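Local coordinates for protein transcription factor GAMBIF1 (Anopheles gambiae, PDB 1BVO) that probably activates RNA polymerase II transcription by sequence-specific binding to regulatory DNA, as a Rel-family homologue of Dorsal, represented here by its DNA-bound specificity domain, at residues 16-21 and 104-109; 67-72 and 138-143; 71-76 and 100-105. One frame throughout, in Å; residues are numbered along the deposited sequence.

Overall arrangement
The three contacts form a compact cluster within the Rel homology DNA-binding domain, their centres 10 to 11 Å from one another. Along the chain the segments run 16-21, 67-72, 71-76, 100-105, 104-109 and 138-143. Contact 3 joins strands 72-74 and 101-103 and shares His71 and Asn72 with contact 2 and Cys104 and Val105 with contact 1. Contact 2 sets the loop before strand 72-74 against the start of strand 142-152 in the five-stranded sheet; contact 1 brings the 16-21 loop to the start of helix 107-120. Contact 1, about 17 Å from the chain's centre, touches DNA directly, so the DNA-contacting loop is joined to the body of the domain through contacts 2 and 3.

Contact 1 (16-21 and 104-109). With nucleotides of chain B; nucleotides of chain A.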
loop_
_atom_site.group_PDB
_atom_site.type_symbol
_atom_site.label_atom_id
_atom_site.label_comp_id
_atom_site.label_asym_id
_atom_site.label_seq_id
_atom_site.Cartn_x
_atom_site.Cartn_y
_atom_site.Cartn_z
ATOM N N PHE C 16 -16.659 2.140 1.289
ATOM C CA PHE C 16 -15.990 2.751 0.154
ATOM C C PHE C 16 -14.953 1.714 -0.256
ATOM O O PHE C 16 -14.337 1.056 0.606
ATOM C CB PHE C 16 -15.267 4.043 0.583
ATOM C CG PHE C 16 -16.171 5.128 1.133
ATOM C CD1 PHE C 16 -17.538 4.923 1.309
ATOM C CD2 PHE C 16 -15.633 6.355 1.499
ATOM C CE1 PHE C 16 -18.353 5.938 1.845
ATOM C CE2 PHE C 16 -16.428 7.369 2.034
ATOM C CZ PHE C 16 -17.795 7.162 2.211
ATOM N N ARG C 17 -14.733 1.560 -1.553
ATOM C CA ARG C 17 -13.768 0.574 -1.998
ATOM C C ARG C 17 -12.629 1.216 -2.759
ATOM O O ARG C 17 -12.818 2.261 -3.391
ATOM C CB ARG C 17 -14.480 -0.509 -2.823
ATOM C CG ARG C 17 -15.596 -1.218 -2.054
ATOM C CD ARG C 17 -15.143 -2.552 -1.455
ATOM N NE ARG C 17 -16.196 -3.109 -0.622
ATOM C CZ ARG C 17 -16.068 -4.165 0.163
ATOM N NH1 ARG C 17 -14.928 -4.818 0.245
ATOM N NH2 ARG C 17 -17.099 -4.546 0.905
ATOM N N TYR C 18 -11.428 0.658 -2.611
ATOM C CA TYR C 18 -10.255 1.172 -3.308
ATOM C C TYR C 18 -10.231 0.557 -4.691
ATOM O O TYR C 18 -10.769 -0.529 -4.905
ATOM C CB TYR C 18 -8.947 0.787 -2.596
ATOM C CG TYR C 18 -8.751 1.417 -1.229
ATOM C CD1 TYR C 18 -9.397 0.901 -0.113
ATOM C CD2 TYR C 18 -7.924 2.533 -1.054
ATOM C CE1 TYR C 18 -9.242 1.472 1.136
ATOM C CE2 TYR C 18 -7.762 3.111 0.207
ATOM C CZ TYR C 18 -8.430 2.572 1.295
ATOM O OH TYR C 18 -8.322 3.104 2.556
ATOM N N GLU C 19 -9.602 1.258 -5.627
ATOM C CA GLU C 19 -9.468 0.796 -7.001
ATOM C C GLU C 19 -8.824 -0.591 -6.990
ATOM O O GLU C 19 -9.236 -1.496 -7.725
ATOM C CB GLU C 19 -8.606 1.788 -7.784
ATOM C CG GLU C 19 -8.547 1.535 -9.272
ATOM C CD GLU C 19 -7.901 2.683 -10.041
ATOM O OE1 GLU C 19 -7.420 3.656 -9.402
ATOM O OE2 GLU C 19 -7.878 2.615 -11.295
ATOM N N CYS C 20 -7.889 -0.779 -6.063
ATOM C CA CYS C 20 -7.182 -2.049 -5.908
ATOM C C CYS C 20 -8.114 -3.211 -5.554
ATOM O O CYS C 20 -7.691 -4.365 -5.591
ATOM C CB CYS C 20 -6.124 -1.933 -4.810
ATOM S SG CYS C 20 -6.829 -2.123 -3.153
ATOM N N GLU C 21 -9.352 -2.916 -5.158
ATOM C CA GLU C 21 -10.289 -3.980 -4.797
ATOM C C GLU C 21 -11.060 -4.556 -5.976
ATOM O O GLU C 21 -11.732 -5.586 -5.835
ATOM C CB GLU C 21 -11.256 -3.517 -3.708
ATOM C CG GLU C 21 -10.742 -3.768 -2.305
ATOM C CD GLU C 21 -11.710 -3.315 -1.235
ATOM O OE1 GLU C 21 -11.836 -2.091 -1.033
ATOM O OE2 GLU C 21 -12.349 -4.176 -0.587
ATOM N N CYS C 104 -12.875 5.113 -3.071
ATOM C CA CYS C 104 -11.952 5.950 -2.349
ATOM C C CYS C 104 -10.523 5.916 -2.820
ATOM O O CYS C 104 -9.904 4.863 -2.963
ATOM C CB CYS C 104 -11.977 5.598 -0.875
ATOM S SG CYS C 104 -11.627 3.880 -0.628
ATOM N N VAL C 105 -10.000 7.111 -3.032
ATOM C CA VAL C 105 -8.623 7.261 -3.414
ATOM C C VAL C 105 -7.899 7.185 -2.092
ATOM O O VAL C 105 -8.399 7.686 -1.085
ATOM C CB VAL C 105 -8.332 8.648 -3.932
ATOM C CG1 VAL C 105 -7.157 8.598 -4.850
ATOM C CG2 VAL C 105 -9.539 9.245 -4.610
ATOM N N LYS C 106 -6.701 6.621 -2.110
ATOM C CA LYS C 106 -5.867 6.496 -0.913
ATOM C C LYS C 106 -4.894 7.696 -0.893
ATOM O O LYS C 106 -4.584 8.254 -1.956
ATOM C CB LYS C 106 -5.118 5.157 -0.955
ATOM C CG LYS C 106 -4.370 4.888 -2.246
ATOM C CD LYS C 106 -3.577 3.583 -2.190
ATOM C CE LYS C 106 -2.575 3.522 -3.362
ATOM N NZ LYS C 106 -1.503 2.505 -3.154
ATOM N N LYS C 107 -4.386 8.061 0.292
ATOM C CA LYS C 107 -3.486 9.220 0.447
ATOM C C LYS C 107 -2.452 9.447 -0.659
ATOM O O LYS C 107 -2.410 10.526 -1.253
ATOM C CB LYS C 107 -2.805 9.242 1.833
ATOM C CG LYS C 107 -3.738 9.691 2.997
ATOM C CD LYS C 107 -3.036 9.824 4.378
ATOM C CE LYS C 107 -4.052 9.855 5.547
ATOM N NZ LYS C 107 -4.865 8.580 5.745
ATOM N N LYS C 108 -1.663 8.426 -0.975
ATOM C CA LYS C 108 -0.647 8.552 -2.027
ATOM C C LYS C 108 -1.249 9.139 -3.303
ATOM O O LYS C 108 -0.648 10.021 -3.940
ATOM C CB LYS C 108 0.039 7.199 -2.337
ATOM C CG LYS C 108 -0.197 6.068 -1.323
ATOM C CD LYS C 108 1.103 5.348 -0.959
ATOM C CE LYS C 108 1.449 5.587 0.517
ATOM N NZ LYS C 108 2.894 5.414 0.865
ATOM N N ASP C 109 -2.486 8.756 -3.603
ATOM C CA ASP C 109 -3.131 9.220 -4.820
ATOM C C ASP C 109 -3.966 10.493 -4.751
ATOM O O ASP C 109 -4.308 11.049 -5.795
ATOM C CB ASP C 109 -3.983 8.102 -5.420
ATOM C CG ASP C 109 -3.271 6.757 -5.453
ATOM O OD1 ASP C 109 -2.018 6.735 -5.507
ATOM O OD2 ASP C 109 -3.962 5.716 -5.385
ATOM P P DA B 9 -5.357 5.005 2.638
ATOM O OP1 DA B 9 -4.403 5.919 1.952
ATOM O OP2 DA B 9 -6.795 5.362 2.710
ATOM O "O5'" DA B 9 -5.114 3.540 2.100
ATOM C "C5'" DA B 9 -3.775 3.105 1.974
ATOM C "C4'" DA B 9 -3.724 1.621 1.700
ATOM O "O4'" DA B 9 -4.225 0.900 2.840
ATOM C "C3'" DA B 9 -4.503 1.141 0.483
ATOM O "O3'" DA B 9 -3.549 0.514 -0.385
ATOM C "C2'" DA B 9 -5.540 0.176 1.062
ATOM C "C1'" DA B 9 -4.979 -0.222 2.421
ATOM N N9 DA B 9 -5.965 -0.473 3.471
ATOM C C8 DA B 9 -7.007 0.340 3.849
ATOM N N7 DA B 9 -7.710 -0.134 4.856
ATOM C C5 DA B 9 -7.086 -1.342 5.147
ATOM C C6 DA B 9 -7.356 -2.329 6.109
ATOM N N6 DA B 9 -8.366 -2.247 6.975
ATOM N N1 DA B 9 -6.556 -3.399 6.144
ATOM C C2 DA B 9 -5.546 -3.480 5.252
ATOM N N3 DA B 9 -5.205 -2.625 4.303
ATOM C C4 DA B 9 -6.014 -1.565 4.300
ATOM P P DT A 9 -5.350 4.920 2.737
ATOM O OP1 DT A 9 -4.467 5.898 2.065
ATOM O OP2 DT A 9 -6.801 5.192 2.823
ATOM O "O5'" DT A 9 -5.074 3.509 2.071
ATOM C "C5'" DT A 9 -3.756 2.992 2.095
ATOM C "C4'" DT A 9 -3.743 1.514 1.814
ATOM O "O4'" DT A 9 -4.240 0.750 2.942
ATOM C "C3'" DT A 9 -4.522 1.051 0.588
ATOM O "O3'" DT A 9 -3.576 0.432 -0.278
ATOM C "C2'" DT A 9 -5.554 0.075 1.160
ATOM C "C1'" DT A 9 -4.906 -0.396 2.454
ATOM N N1 DT A 9 -5.788 -0.915 3.548
ATOM C C2 DT A 9 -5.504 -2.163 4.107
ATOM O O2 DT A 9 -4.619 -2.897 3.706
ATOM N N3 DT A 9 -6.313 -2.529 5.149
ATOM C C4 DT A 9 -7.366 -1.817 5.671
ATOM O O4 DT A 9 -7.991 -2.272 6.641
ATOM C C5 DT A 9 -7.642 -0.556 5.010
ATOM C C7 DT A 9 -8.816 0.259 5.466
ATOM C C6 DT A 9 -6.842 -0.172 4.005
ATOM P P DT A 10 -4.020 -0.086 -1.727
ATOM O OP1 DT A 10 -2.988 0.354 -2.698
ATOM O OP2 DT A 10 -5.441 0.258 -1.974
ATOM O "O5'" DT A 10 -3.877 -1.650 -1.545
ATOM C "C5'" DT A 10 -4.362 -2.238 -0.356
ATOM C "C4'" DT A 10 -3.857 -3.645 -0.231
ATOM O "O4'" DT A 10 -4.334 -4.144 1.032
ATOM C "C3'" DT A 10 -4.387 -4.604 -1.296
ATOM O "O3'" DT A 10 -3.330 -5.479 -1.688
ATOM C "C2'" DT A 10 -5.588 -5.272 -0.633
ATOM C "C1'" DT A 10 -5.338 -5.134 0.860
ATOM N N1 DT A 10 -6.518 -4.678 1.617
ATOM C C2 DT A 10 -6.905 -5.376 2.751
ATOM O O2 DT A 10 -6.329 -6.380 3.146
ATOM N N3 DT A 10 -7.999 -4.851 3.407
ATOM C C4 DT A 10 -8.729 -3.733 3.046
ATOM O O4 DT A 10 -9.688 -3.374 3.740
ATOM C C5 DT A 10 -8.277 -3.065 1.838
ATOM C C7 DT A 10 -9.015 -1.857 1.365
ATOM C C6 DT A 10 -7.210 -3.562 1.194
#
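The carbonyl oxygen of Arg17 accepts the backbone N-H of Cys104 at 2.9 Å (O to N), the donor standing above the carbonyl plane with a bent N-H...O angle of 132°. The thiol of Cys104 then meets the next residue. With chi1 at 56°, SG lies between the cysteine's own backbone N and carbonyl carbon and sits over the centre of the Tyr18 ring. Its distance to the ring centroid is 3.6 Å, only 6° off the normal, which identifies a sulfur-aromatic contact. On the opposite face lies the deoxyribose C2' of nucleotide 9, so sulfur and sugar sandwich the ring, while Lys106 CB meets its edge 3.5 Å from Tyr18 CE2. Nucleotide 9 is modelled twice in almost the same place, as DT9 of chain A and DA9 of chain B, and its phosphate therefore counts as one site. Tyr18 OH hydrogen-bonds to OP2 of DT9 at 2.6 Å, and Lys107 N donates to OP1 of the same nucleotide at 2.8 Å. Lys106, extended beyond CG, carries NZ to OP1 of DT10 of chain A (2.7 Å). Glu21 braces the recognition residues: its OE2 takes Arg17 NH1 in a 2.8 Å salt bridge, in the guanidinium plane, and its OE1 accepts Tyr18 N. Beyond the protein, Arg17 NH2 reaches a guanine N7 and Glu21 OE2 a cytosine N4. Arginine and glutamate reading a G and a C beside a phosphate-gripping tyrosine is the arrangement of the DNA recognition loop in Rel homology domains.

Contact 2 (67-72 and 138-143)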
loop_
_atom_site.group_PDB
_atom_site.type_symbol
_atom_site.label_atom_id
_atom_site.label_comp_id
_atom_site.label_asym_id
_atom_site.label_seq_id
_atom_site.Cartn_x
_atom_site.Cartn_y
_atom_site.Cartn_z
ATOM N N LYS C 67 -15.218 21.747 -1.290
ATOM C CA LYS C 67 -14.215 21.559 -2.337
ATOM C C LYS C 67 -14.282 20.154 -2.894
ATOM O O LYS C 67 -14.677 19.205 -2.197
ATOM C CB LYS C 67 -12.797 21.660 -1.774
ATOM C CG LYS C 67 -12.503 22.767 -0.812
ATOM C CD LYS C 67 -11.188 22.437 -0.112
ATOM C CE LYS C 67 -10.679 23.608 0.688
ATOM N NZ LYS C 67 -10.200 24.658 -0.240
ATOM N N PRO C 68 -13.775 19.981 -4.123
ATOM C CA PRO C 68 -13.732 18.700 -4.818
ATOM C C PRO C 68 -13.056 17.728 -3.878
ATOM O O PRO C 68 -12.004 18.035 -3.295
ATOM C CB PRO C 68 -12.842 19.002 -6.010
ATOM C CG PRO C 68 -13.254 20.376 -6.359
ATOM C CD PRO C 68 -13.295 21.061 -5.007
ATOM N N HIS C 69 -13.738 16.626 -3.622
ATOM C CA HIS C 69 -13.201 15.613 -2.761
ATOM C C HIS C 69 -12.601 14.642 -3.736
ATOM O O HIS C 69 -13.249 14.254 -4.704
ATOM C CB HIS C 69 -14.298 14.946 -1.949
ATOM C CG HIS C 69 -13.770 14.036 -0.887
ATOM N ND1 HIS C 69 -12.863 13.039 -1.170
ATOM C CD2 HIS C 69 -13.958 14.023 0.446
ATOM C CE1 HIS C 69 -12.513 12.447 -0.037
ATOM N NE2 HIS C 69 -13.157 13.025 0.956
ATOM N N PRO C 70 -11.377 14.175 -3.460
ATOM C CA PRO C 70 -10.647 13.225 -4.319
ATOM C C PRO C 70 -11.419 11.985 -4.751
ATOM O O PRO C 70 -11.328 11.560 -5.904
ATOM C CB PRO C 70 -9.426 12.853 -3.469
ATOM C CG PRO C 70 -9.892 13.118 -2.061
ATOM C CD PRO C 70 -10.614 14.437 -2.228
ATOM N N HIS C 71 -12.182 11.417 -3.824
ATOM C CA HIS C 71 -12.940 10.212 -4.121
ATOM C C HIS C 71 -13.756 10.235 -5.421
ATOM O O HIS C 71 -14.326 11.265 -5.797
ATOM C CB HIS C 71 -13.756 9.813 -2.903
ATOM C CG HIS C 71 -12.912 9.375 -1.748
ATOM N ND1 HIS C 71 -13.426 9.084 -0.516
ATOM C CD2 HIS C 71 -11.580 9.138 -1.676
ATOM C CE1 HIS C 71 -12.447 8.661 0.286
ATOM N NE2 HIS C 71 -11.323 8.686 -0.402
ATOM N N ASN C 72 -13.692 9.125 -6.155
ATOM C CA ASN C 72 -14.395 8.996 -7.426
ATOM C C ASN C 72 -15.722 8.294 -7.230
ATOM O O ASN C 72 -15.857 7.430 -6.345
ATOM C CB ASN C 72 -13.562 8.184 -8.418
ATOM C CG ASN C 72 -12.183 8.748 -8.623
ATOM O OD1 ASN C 72 -12.001 9.958 -8.813
ATOM N ND2 ASN C 72 -11.190 7.878 -8.556
ATOM N N ILE C 138 -7.598 16.786 4.010
ATOM C CA ILE C 138 -8.831 16.207 3.497
ATOM C C ILE C 138 -9.218 14.938 4.230
ATOM O O ILE C 138 -8.444 13.970 4.242
ATOM C CB ILE C 138 -8.676 15.884 2.014
ATOM C CG1 ILE C 138 -8.145 17.114 1.289
ATOM C CG2 ILE C 138 -10.002 15.419 1.423
ATOM C CD1 ILE C 138 -7.693 16.840 -0.111
ATOM N N ASP C 139 -10.417 14.911 4.797
ATOM C CA ASP C 139 -10.868 13.727 5.500
ATOM C C ASP C 139 -11.320 12.649 4.511
ATOM O O ASP C 139 -12.386 12.746 3.882
ATOM C CB ASP C 139 -12.000 14.079 6.440
ATOM C CG ASP C 139 -12.525 12.865 7.212
ATOM O OD1 ASP C 139 -11.934 11.756 7.101
ATOM O OD2 ASP C 139 -13.522 13.020 7.938
ATOM N N LEU C 140 -10.527 11.588 4.400
ATOM C CA LEU C 140 -10.840 10.501 3.482
ATOM C C LEU C 140 -11.880 9.501 3.988
ATOM O O LEU C 140 -11.998 8.395 3.441
ATOM C CB LEU C 140 -9.567 9.767 3.074
ATOM C CG LEU C 140 -8.545 10.665 2.381
ATOM C CD1 LEU C 140 -7.371 9.842 1.930
ATOM C CD2 LEU C 140 -9.188 11.382 1.203
ATOM N N ASN C 141 -12.675 9.900 4.972
ATOM C CA ASN C 141 -13.705 9.023 5.507
ATOM C C ASN C 141 -15.091 9.600 5.445
ATOM O O ASN C 141 -16.043 9.028 5.976
ATOM C CB ASN C 141 -13.394 8.647 6.936
ATOM C CG ASN C 141 -12.696 7.332 7.021
ATOM O OD1 ASN C 141 -11.533 7.204 6.595
ATOM N ND2 ASN C 141 -13.409 6.312 7.531
ATOM N N ALA C 142 -15.205 10.740 4.788
ATOM C CA ALA C 142 -16.490 11.386 4.665
ATOM C C ALA C 142 -16.498 12.193 3.387
ATOM O O ALA C 142 -15.466 12.690 2.930
ATOM C CB ALA C 142 -16.749 12.275 5.858
ATOM N N VAL C 143 -17.685 12.281 2.809
ATOM C CA VAL C 143 -17.881 13.006 1.575
ATOM C C VAL C 143 -19.319 13.430 1.555
ATOM O O VAL C 143 -20.093 13.109 2.446
ATOM C CB VAL C 143 -17.764 12.078 0.339
ATOM C CG1 VAL C 143 -16.336 11.635 0.113
ATOM C CG2 VAL C 143 -18.673 10.864 0.534
#
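His69 reaches into residues 138-143 through its imidazole, whose NE2 donates to Asp139 O at 3.0 Å. CG of His69 is anti to the backbone N (chi1 -171°), which sets the ring toward that segment. The N-H...O angle of 160° and the position of the oxygen in the ring plane support a sound bond, although NE2 stands 39° above the plane of the Asp139 carbonyl. The other nitrogen, ND1, accepts His71 N at 3.2 Å, fixing the ring's rotation from within its own segment. Asp139 is itself held by an Asx turn, OD1 accepting Asn141 N, and by a salt bridge of OD2 to Lys61.

Two CH-pi contacts grip the faces of the His69 ring. Val143 CG1 lies 3.5 Å from the ring centroid on one side, and Ile138 CG2 lies 4.2 Å from it on the other, both offset toward the rim.

The apolar group consists of Pro70, Ile138 and Leu140. Pro70 CD meets Ile138 CG2 tip to tip at 3.8 Å, and Leu140 CD2 comes as close to Pro70 CG while also touching His69 CE1. Ile138 continues this patch onto Val110 and Leu114 of helix 107-120.

Separately, His71 turns its CE1 edge to the carbonyl oxygen Leu140 O, and its ring face receives His69 CE1.

With NE2 donating and ND1 accepting between two aliphatic faces, His69 is probably neutral, protonated at NE2.

Contact 3 (71-76 and 100-105); sequences HNLVGK and LGIQCV
Leu73 lies beside Ile102, the two side chains pointing the same way from one face of a two-stranded sheet. Its CB passes Gly101 O at 3.9 Å, and CG, anti to the carbonyl carbon with chi1 -80°, stays near that oxygen. CD2 comes closest to that same Gly101 O (3.2 Å) and also touches Ile102 CG1 (3.5 Å), while CD1 meets Leu100 CD1 at 4.3 Å. Leu145 of strand 142-152 and Val56 and Cys58 of strand 52-59 also touch this leucine, so it faces the domain's larger sheet.

The backbones form a short antiparallel beta pairing, the axes of 72-74 and 101-103 inclined at 138°. Asn72 with Gln103 and Val74 with Gly101 are the hydrogen-bonded pairs, each making two N-H...O bonds. Leu73 with Ile102 is the non-hydrogen-bonded pair between them. On the other face the Val74 and Gln103 side chains cross at about a right angle, Val74 CG1 lying 4.0 Å from Gln103 OE1.

Beside these pairs, the His71 ring lies over Cys104, whose CB is 3.4 Å from the ring centroid in a CH-pi contact. The ring's NE2 makes a weak hydrogen bond to Val105 O at 3.2 Å, with the oxygen at the ring edge.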
loop_
_atom_site.group_PDB
_atom_site.type_symbol
_atom_site.label_atom_id
_atom_site.label_comp_id
_atom_site.label_asym_id
_atom_site.label_seq_id
_atom_site.Cartn_x
_atom_site.Cartn_y
_atom_site.Cartn_z
ATOM N N HIS C 71 -12.182 11.417 -3.824
ATOM C CA HIS C 71 -12.940 10.212 -4.121
ATOM C C HIS C 71 -13.756 10.235 -5.421
ATOM O O HIS C 71 -14.326 11.265 -5.797
ATOM C CB HIS C 71 -13.756 9.813 -2.903
ATOM C CG HIS C 71 -12.912 9.375 -1.748
ATOM N ND1 HIS C 71 -13.426 9.084 -0.516
ATOM C CD2 HIS C 71 -11.580 9.138 -1.676
ATOM C CE1 HIS C 71 -12.447 8.661 0.286
ATOM N NE2 HIS C 71 -11.323 8.686 -0.402
ATOM N N ASN C 72 -13.692 9.125 -6.155
ATOM C CA ASN C 72 -14.395 8.996 -7.426
ATOM C C ASN C 72 -15.722 8.294 -7.230
ATOM O O ASN C 72 -15.857 7.430 -6.345
ATOM C CB ASN C 72 -13.562 8.184 -8.418
ATOM C CG ASN C 72 -12.183 8.748 -8.623
ATOM O OD1 ASN C 72 -12.001 9.958 -8.813
ATOM N ND2 ASN C 72 -11.190 7.878 -8.556
ATOM N N LEU C 73 -16.701 8.683 -8.032
ATOM C CA LEU C 73 -18.000 8.050 -7.990
ATOM C C LEU C 73 -18.037 7.128 -9.181
ATOM O O LEU C 73 -17.700 7.533 -10.291
ATOM C CB LEU C 73 -19.114 9.066 -8.132
ATOM C CG LEU C 73 -19.461 9.826 -6.863
ATOM C CD1 LEU C 73 -20.669 10.719 -7.111
ATOM C CD2 LEU C 73 -19.765 8.840 -5.755
ATOM N N VAL C 74 -18.338 5.866 -8.943
ATOM C CA VAL C 74 -18.408 4.926 -10.036
ATOM C C VAL C 74 -19.830 4.400 -10.034
ATOM O O VAL C 74 -20.511 4.456 -9.011
ATOM C CB VAL C 74 -17.355 3.813 -9.865
ATOM C CG1 VAL C 74 -15.956 4.424 -9.896
ATOM C CG2 VAL C 74 -17.573 3.068 -8.573
ATOM N N GLY C 75 -20.295 3.925 -11.177
ATOM C CA GLY C 75 -21.657 3.427 -11.255
ATOM C C GLY C 75 -21.999 3.020 -12.675
ATOM O O GLY C 75 -21.639 3.719 -13.631
ATOM N N LYS C 76 -22.711 1.906 -12.811
ATOM C CA LYS C 76 -23.108 1.380 -14.117
ATOM C C LYS C 76 -23.675 2.514 -14.955
ATOM O O LYS C 76 -23.475 2.547 -16.169
ATOM C CB LYS C 76 -24.188 0.298 -13.943
ATOM C CG LYS C 76 -24.063 -0.934 -14.825
ATOM C CD LYS C 76 -23.875 -2.193 -13.970
ATOM C CE LYS C 76 -25.082 -2.443 -13.055
ATOM N NZ LYS C 76 -24.732 -2.686 -11.596
ATOM N N LEU C 100 -24.881 4.227 -7.625
ATOM C CA LEU C 100 -23.925 5.292 -7.327
ATOM C C LEU C 100 -23.031 4.745 -6.212
ATOM O O LEU C 100 -23.491 4.507 -5.081
ATOM C CB LEU C 100 -24.658 6.551 -6.832
ATOM C CG LEU C 100 -24.050 7.950 -7.046
ATOM C CD1 LEU C 100 -23.890 8.224 -8.528
ATOM C CD2 LEU C 100 -24.970 8.971 -6.414
ATOM N N GLY C 101 -21.773 4.485 -6.546
ATOM C CA GLY C 101 -20.840 3.947 -5.575
ATOM C C GLY C 101 -19.673 4.888 -5.342
ATOM O O GLY C 101 -19.355 5.727 -6.195
ATOM N N ILE C 102 -18.995 4.706 -4.212
ATOM C CA ILE C 102 -17.891 5.580 -3.878
ATOM C C ILE C 102 -16.600 4.799 -3.834
ATOM O O ILE C 102 -16.470 3.818 -3.092
ATOM C CB ILE C 102 -18.191 6.315 -2.566
ATOM C CG1 ILE C 102 -19.480 7.104 -2.744
ATOM C CG2 ILE C 102 -17.069 7.269 -2.205
ATOM C CD1 ILE C 102 -20.043 7.629 -1.476
ATOM N N GLN C 103 -15.698 5.171 -4.732
ATOM C CA GLN C 103 -14.395 4.540 -4.826
ATOM C C GLN C 103 -13.401 5.503 -4.215
ATOM O O GLN C 103 -13.130 6.586 -4.747
ATOM C CB GLN C 103 -14.032 4.250 -6.274
ATOM C CG GLN C 103 -12.962 3.193 -6.440
ATOM C CD GLN C 103 -13.005 2.544 -7.807
ATOM O OE1 GLN C 103 -12.370 3.027 -8.751
ATOM N NE2 GLN C 103 -13.767 1.448 -7.928
ATOM N N CYS C 104 -12.875 5.113 -3.071
ATOM C CA CYS C 104 -11.952 5.950 -2.349
ATOM C C CYS C 104 -10.523 5.916 -2.820
ATOM O O CYS C 104 -9.904 4.863 -2.963
ATOM C CB CYS C 104 -11.977 5.598 -0.875
ATOM S SG CYS C 104 -11.627 3.880 -0.628
ATOM N N VAL C 105 -10.000 7.111 -3.032
ATOM C CA VAL C 105 -8.623 7.261 -3.414
ATOM C C VAL C 105 -7.899 7.185 -2.092
ATOM O O VAL C 105 -8.399 7.686 -1.085
ATOM C CB VAL C 105 -8.332 8.648 -3.932
ATOM C CG1 VAL C 105 -7.157 8.598 -4.850
ATOM C CG2 VAL C 105 -9.539 9.245 -4.610
HETATM O O HOH W 1 -9.309 6.980 1.063
#